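Side-chain contacts in putative 2OG-Fe(II) oxygenase family protein (Caulobacter crescentus CB15, PDB 3OOX), which probably converts 2-oxoglutarate and oxygen into ethylene and, in an alternative reaction, oxidises L-arginine, as an iron(II)-dependent oxygenase: residues G102-P107 and D130-Y135; D166-L171 and T297-L302. All coordinates share one frame; numbering follows the deposited sequence. Where two conformers were deposited one is given.

Contact 1: G102-P107 and D130-Y135; sequences GRDLPP and DVSWLY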
loop_
_atom_site.group_PDB
_atom_site.type_symbol
_atom_site.label_atom_id
_atom_site.label_comp_id
_atom_site.label_asym_id
_atom_site.label_seq_id
_atom_site.Cartn_x
_atom_site.Cartn_y
_atom_site.Cartn_z
ATOM N N GLY A 102 9.607 5.492 -6.206
ATOM C CA GLY A 102 8.577 6.505 -6.404
ATOM C C GLY A 102 8.223 6.649 -7.868
ATOM O O GLY A 102 8.684 5.892 -8.720
ATOM N N ARG A 103 7.441 7.683 -8.187
ATOM C CA ARG A 103 7.045 7.938 -9.580
ATOM C C ARG A 103 8.215 8.468 -10.398
ATOM O O ARG A 103 8.912 9.352 -9.936
ATOM C CB ARG A 103 5.914 8.968 -9.629
ATOM C CG ARG A 103 5.342 9.084 -11.048
ATOM C CD ARG A 103 4.028 9.811 -11.107
ATOM N NE ARG A 103 2.942 9.021 -10.505
ATOM C CZ ARG A 103 2.343 7.968 -11.019
ATOM N NH1 ARG A 103 2.633 7.548 -12.241
ATOM N NH2 ARG A 103 1.399 7.362 -10.313
ATOM N N ASP A 104 8.360 7.936 -11.610
ATOM C CA ASP A 104 9.285 8.503 -12.604
ATOM C C ASP A 104 8.518 9.612 -13.315
ATOM O O ASP A 104 7.535 9.334 -14.020
ATOM C CB ASP A 104 9.691 7.481 -13.665
ATOM C CG ASP A 104 10.803 6.548 -13.212
ATOM O OD1 ASP A 104 11.728 6.983 -12.496
ATOM O OD2 ASP A 104 10.760 5.369 -13.623
ATOM N N LEU A 105 8.991 10.844 -13.141
ATOM C CA LEU A 105 8.342 12.008 -13.704
ATOM C C LEU A 105 9.046 12.376 -14.990
ATOM O O LEU A 105 10.237 12.199 -15.109
ATOM C CB LEU A 105 8.422 13.187 -12.735
ATOM C CG LEU A 105 7.597 13.028 -11.450
ATOM C CD1 LEU A 105 7.977 14.122 -10.418
ATOM C CD2 LEU A 105 6.097 13.045 -11.672
ATOM N N PRO A 106 8.297 12.945 -15.937
ATOM C CA PRO A 106 8.941 13.410 -17.145
ATOM C C PRO A 106 9.854 14.578 -16.862
ATOM O O PRO A 106 9.642 15.288 -15.853
ATOM C CB PRO A 106 7.787 13.867 -18.018
ATOM C CG PRO A 106 6.696 14.145 -17.119
ATOM C CD PRO A 106 6.855 13.160 -15.933
ATOM N N PRO A 107 10.836 14.815 -17.732
ATOM C CA PRO A 107 11.644 16.018 -17.600
ATOM C C PRO A 107 10.789 17.269 -17.477
ATOM O O PRO A 107 9.755 17.386 -18.160
ATOM C CB PRO A 107 12.467 16.049 -18.900
ATOM C CG PRO A 107 12.526 14.599 -19.311
ATOM C CD PRO A 107 11.228 14.014 -18.916
ATOM N N ASP A 130 11.557 -4.545 -14.750
ATOM C CA ASP A 130 10.609 -5.463 -14.143
ATOM C C ASP A 130 9.863 -4.748 -13.005
ATOM O O ASP A 130 8.656 -4.876 -12.868
ATOM C CB ASP A 130 11.296 -6.707 -13.569
ATOM C CG ASP A 130 11.920 -7.605 -14.622
ATOM O OD1 ASP A 130 11.720 -7.363 -15.832
ATOM O OD2 ASP A 130 12.623 -8.557 -14.201
ATOM N N VAL A 131 10.589 -4.011 -12.183
ATOM C CA VAL A 131 9.983 -3.360 -11.017
ATOM C C VAL A 131 9.108 -2.167 -11.476
ATOM O O VAL A 131 8.045 -1.892 -10.886
ATOM C CB VAL A 131 11.077 -2.944 -10.005
ATOM C CG1 VAL A 131 10.497 -2.136 -8.824
ATOM C CG2 VAL A 131 11.794 -4.142 -9.450
ATOM N N SER A 132 9.546 -1.434 -12.503
ATOM C CA SER A 132 8.731 -0.325 -13.028
ATOM C C SER A 132 7.416 -0.852 -13.586
ATOM O O SER A 132 6.375 -0.234 -13.404
ATOM C CB SER A 132 9.486 0.498 -14.093
ATOM O OG SER A 132 10.591 1.193 -13.564
ATOM N N TRP A 133 7.448 -2.009 -14.264
ATOM C CA TRP A 133 6.213 -2.623 -14.762
ATOM C C TRP A 133 5.233 -2.862 -13.604
ATOM O O TRP A 133 4.039 -2.608 -13.717
ATOM C CB TRP A 133 6.470 -3.931 -15.505
ATOM C CG TRP A 133 5.191 -4.602 -15.949
ATOM C CD1 TRP A 133 4.546 -4.422 -17.167
ATOM C CD2 TRP A 133 4.357 -5.508 -15.196
ATOM N NE1 TRP A 133 3.398 -5.175 -17.208
ATOM C CE2 TRP A 133 3.239 -5.832 -16.016
ATOM C CE3 TRP A 133 4.434 -6.070 -13.914
ATOM C CZ2 TRP A 133 2.230 -6.701 -15.594
ATOM C CZ3 TRP A 133 3.415 -6.924 -13.498
ATOM C CH2 TRP A 133 2.330 -7.230 -14.338
ATOM N N LEU A 134 5.759 -3.349 -12.482
ATOM C CA LEU A 134 4.895 -3.671 -11.355
ATOM C C LEU A 134 4.276 -2.418 -10.733
ATOM O O LEU A 134 3.081 -2.410 -10.377
ATOM C CB LEU A 134 5.649 -4.510 -10.311
ATOM C CG LEU A 134 4.810 -5.030 -9.121
ATOM C CD1 LEU A 134 3.665 -5.924 -9.534
ATOM C CD2 LEU A 134 5.688 -5.763 -8.083
ATOM N N TYR A 135 5.081 -1.365 -10.619
ATOM C CA TYR A 135 4.628 -0.046 -10.137
ATOM C C TYR A 135 3.411 0.419 -10.961
ATOM O O TYR A 135 2.344 0.722 -10.433
ATOM C CB TYR A 135 5.771 0.977 -10.230
ATOM C CG TYR A 135 5.453 2.378 -9.732
ATOM C CD1 TYR A 135 4.586 3.211 -10.436
ATOM C CD2 TYR A 135 5.965 2.852 -8.530
ATOM C CE1 TYR A 135 4.286 4.458 -10.007
ATOM C CE2 TYR A 135 5.656 4.145 -8.059
ATOM C CZ TYR A 135 4.794 4.942 -8.818
ATOM O OH TYR A 135 4.447 6.180 -8.361
HETATM O O HOH W 1 11.245 3.216 -14.842
#
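The phenol end of Tyr135 lodges against Arg103. Its OH lies 3.4 Å from Arg103 CB and comes over one guanidinium face, 3.6 Å above the plane and offset toward the rim. Ring and guanidinium planes stand 83° apart, so the two groups do not stack. Carbonyl O of Gly102 approaches Tyr135 CE2 obliquely at 3.6 Å. With CG anti to the backbone N (chi1 -179°), the ring extends from helix 127-152 toward the chain leaving strand 97-101. The helix packs here on the main sheet of the double-stranded beta-helix fold of 2-oxoglutarate oxygenases: Tyr135 touches Met101 and Leu171 on two adjacent strands and meets Phe267 edge-to-face. Away from the ring, a water may join Asp104 OD2 to Ser132 OG, but short bonds and a second Ser132 conformer leave this bridge doubtful; firmer bonds join Asp104 OD1 to Asn118 ND2 and Ser132 OG to Lys128 O, a turn back. Farther out, Asp139 salt-bridges Arg103 NH2, Gly167 O accepts from Arg103 NE, and Ser169 O is bonded to the tyrosine hydroxyl. A phenylalanine in place of Tyr135 would probably leave the Ser169 carbonyl without this hydroxyl partner and open a small gap beside Arg103 CB.

Contact 2: D166-L171 and T297-L302; sequences DGNSVL and TADEFL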
loop_
_atom_site.group_PDB
_atom_site.type_symbol
_atom_site.label_atom_id
_atom_site.label_comp_id
_atom_site.label_asym_id
_atom_site.label_seq_id
_atom_site.Cartn_x
_atom_site.Cartn_y
_atom_site.Cartn_z
ATOM N N ASP A 166 -0.267 11.425 -11.775
ATOM C CA ASP A 166 1.058 11.766 -11.270
ATOM C C ASP A 166 1.136 11.744 -9.742
ATOM O O ASP A 166 1.992 12.417 -9.164
ATOM C CB ASP A 166 1.570 13.107 -11.840
ATOM C CG ASP A 166 1.793 13.060 -13.363
ATOM O OD1 ASP A 166 1.984 11.956 -13.855
ATOM O OD2 ASP A 166 1.730 14.118 -14.007
ATOM N N GLY A 167 0.329 10.884 -9.134
ATOM C CA GLY A 167 0.314 10.763 -7.681
ATOM C C GLY A 167 1.658 10.317 -7.122
ATOM O O GLY A 167 2.394 9.597 -7.783
ATOM N N ASN A 168 1.927 10.708 -5.880
ATOM C CA ASN A 168 3.223 10.499 -5.219
ATOM C C ASN A 168 3.274 9.091 -4.637
ATOM O O ASN A 168 3.564 8.893 -3.455
ATOM C CB ASN A 168 3.420 11.540 -4.134
ATOM C CG ASN A 168 4.867 11.724 -3.737
ATOM O OD1 ASN A 168 5.793 11.045 -4.213
ATOM N ND2 ASN A 168 5.068 12.688 -2.823
ATOM N N SER A 169 2.975 8.118 -5.483
ATOM C CA SER A 169 2.833 6.731 -5.082
ATOM C C SER A 169 4.165 6.030 -4.970
ATOM O O SER A 169 5.135 6.372 -5.664
ATOM C CB SER A 169 1.887 5.988 -6.044
ATOM O OG SER A 169 0.612 6.635 -6.051
ATOM N N VAL A 170 4.204 5.029 -4.100
ATOM C CA VAL A 170 5.462 4.323 -3.804
ATOM C C VAL A 170 5.216 2.830 -3.871
ATOM O O VAL A 170 4.309 2.318 -3.228
ATOM C CB VAL A 170 6.005 4.718 -2.452
ATOM C CG1 VAL A 170 7.223 3.845 -2.077
ATOM C CG2 VAL A 170 6.413 6.201 -2.407
ATOM N N LEU A 171 6.072 2.145 -4.639
ATOM C CA LEU A 171 6.175 0.688 -4.612
ATOM C C LEU A 171 7.287 0.344 -3.650
ATOM O O LEU A 171 8.432 0.804 -3.813
ATOM C CB LEU A 171 6.519 0.113 -5.979
ATOM C CG LEU A 171 6.683 -1.395 -6.072
ATOM C CD1 LEU A 171 5.391 -2.120 -5.640
ATOM C CD2 LEU A 171 7.075 -1.818 -7.509
ATOM N N THR A 297 -4.090 20.319 0.730
ATOM C CA THR A 297 -3.594 19.579 -0.426
ATOM C C THR A 297 -3.085 18.218 0.044
ATOM O O THR A 297 -2.695 18.062 1.199
ATOM C CB THR A 297 -2.457 20.255 -1.180
ATOM O OG1 THR A 297 -1.294 20.381 -0.345
ATOM C CG2 THR A 297 -2.859 21.670 -1.674
ATOM N N ALA A 298 -3.036 17.251 -0.863
ATOM C CA ALA A 298 -2.510 15.935 -0.501
ATOM C C ALA A 298 -1.081 16.052 0.015
ATOM O O ALA A 298 -0.693 15.397 1.012
ATOM C CB ALA A 298 -2.548 15.000 -1.720
ATOM N N ASP A 299 -0.257 16.914 -0.599
ATOM C CA ASP A 299 1.117 17.008 -0.141
ATOM C C ASP A 299 1.210 17.663 1.240
ATOM O O ASP A 299 2.054 17.253 2.058
ATOM C CB ASP A 299 2.046 17.714 -1.125
ATOM C CG ASP A 299 3.491 17.480 -0.780
ATOM O OD1 ASP A 299 3.901 16.286 -0.804
ATOM O OD2 ASP A 299 4.170 18.473 -0.424
ATOM N N GLU A 300 0.393 18.670 1.507
ATOM C CA GLU A 300 0.326 19.307 2.828
ATOM C C GLU A 300 -0.044 18.264 3.893
ATOM O O GLU A 300 0.502 18.247 4.993
ATOM C CB GLU A 300 -0.712 20.465 2.829
ATOM C CG GLU A 300 -0.254 21.783 2.119
ATOM C CD GLU A 300 -1.384 22.785 1.703
ATOM O OE1 GLU A 300 -2.604 22.620 1.990
ATOM O OE2 GLU A 300 -1.014 23.813 1.073
ATOM N N PHE A 301 -1.024 17.443 3.552
ATOM C CA PHE A 301 -1.521 16.382 4.457
ATOM C C PHE A 301 -0.439 15.332 4.687
ATOM O O PHE A 301 -0.226 14.905 5.822
ATOM C CB PHE A 301 -2.758 15.748 3.864
ATOM C CG PHE A 301 -3.389 14.686 4.730
ATOM C CD1 PHE A 301 -4.184 15.023 5.778
ATOM C CD2 PHE A 301 -3.164 13.341 4.474
ATOM C CE1 PHE A 301 -4.785 14.057 6.557
ATOM C CE2 PHE A 301 -3.760 12.359 5.251
ATOM C CZ PHE A 301 -4.568 12.729 6.295
ATOM N N LEU A 302 0.257 14.961 3.607
ATOM C CA LEU A 302 1.371 14.032 3.694
ATOM C C LEU A 302 2.408 14.561 4.639
ATOM O O LEU A 302 2.857 13.841 5.548
ATOM C CB LEU A 302 1.985 13.797 2.310
ATOM C CG LEU A 302 3.058 12.724 2.206
ATOM C CD1 LEU A 302 2.585 11.385 2.776
ATOM C CD2 LEU A 302 3.464 12.601 0.755
HETATM O O HOH W 2 2.638 14.395 -2.278
#
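Asn168 and Leu302 make the direct van der Waals contact: the amide nitrogen ND2 rests 3.9 Å from the methyl CD2, and the two side chains cross at about a right angle. Asn168 extends toward the helix with CG anti to its own N (chi1 -160°), which carries the amide to Leu302 and within a water's span of Asp299.

The polar link runs through water. ND2 of Asn168 is 4.3 Å from Asp299 OD1, too far for a direct bond, and a water spans the pair, accepting from Asn168 ND2 at 3.0 Å and donating to Asp299 OD1 at 2.7 Å. The other carboxylate oxygen, OD2, is bonded to Gln303 one turn along the helix.

In the fold, this surface contact joins the lead-in to strand 170-176 of the main sheet to the first two turns of the C-terminal helix 298-309. Leu302 also reaches Met234 of helix 233-238.

Backbone-directed bonds shape both partners. Asn168 is the centre of an inverse gamma turn, in which Ser169 N donates to Gly167 O at 2.8 Å. Thr297 and Glu300 form a capping box: Glu300 N donates to Thr297 OG1 at 158°, while Thr297 N gives a nearly straight bond to Glu300 OE1 (176°), reaching it from above the carboxylate plane. Near this N-terminus, the helix dipole would probably stabilise the negative charge of Asp299.

In the fold
Contacts 1 and 2 lie in series along the chain, their centres about 15 Å apart, and meet through the segment 166-171. Two probable hydrogen bonds connect them: Tyr135 OH to Ser169 O and Arg103 NE to Gly167 O, each 2.8 Å. These carbonyls flank Asn168, so contact 1 holds the turn from which that residue reaches the C-terminal helix. Leu171 CD2 also packs against the backbone carbonyl oxygen Val131 O, at 3.5 Å, where helix 127-152 covers the sheet. In this family the iron site lies inside the double-stranded beta-helix; both contacts involve the sheet and the helices and loops next to it, and neither contains a bound metal or cosubstrate.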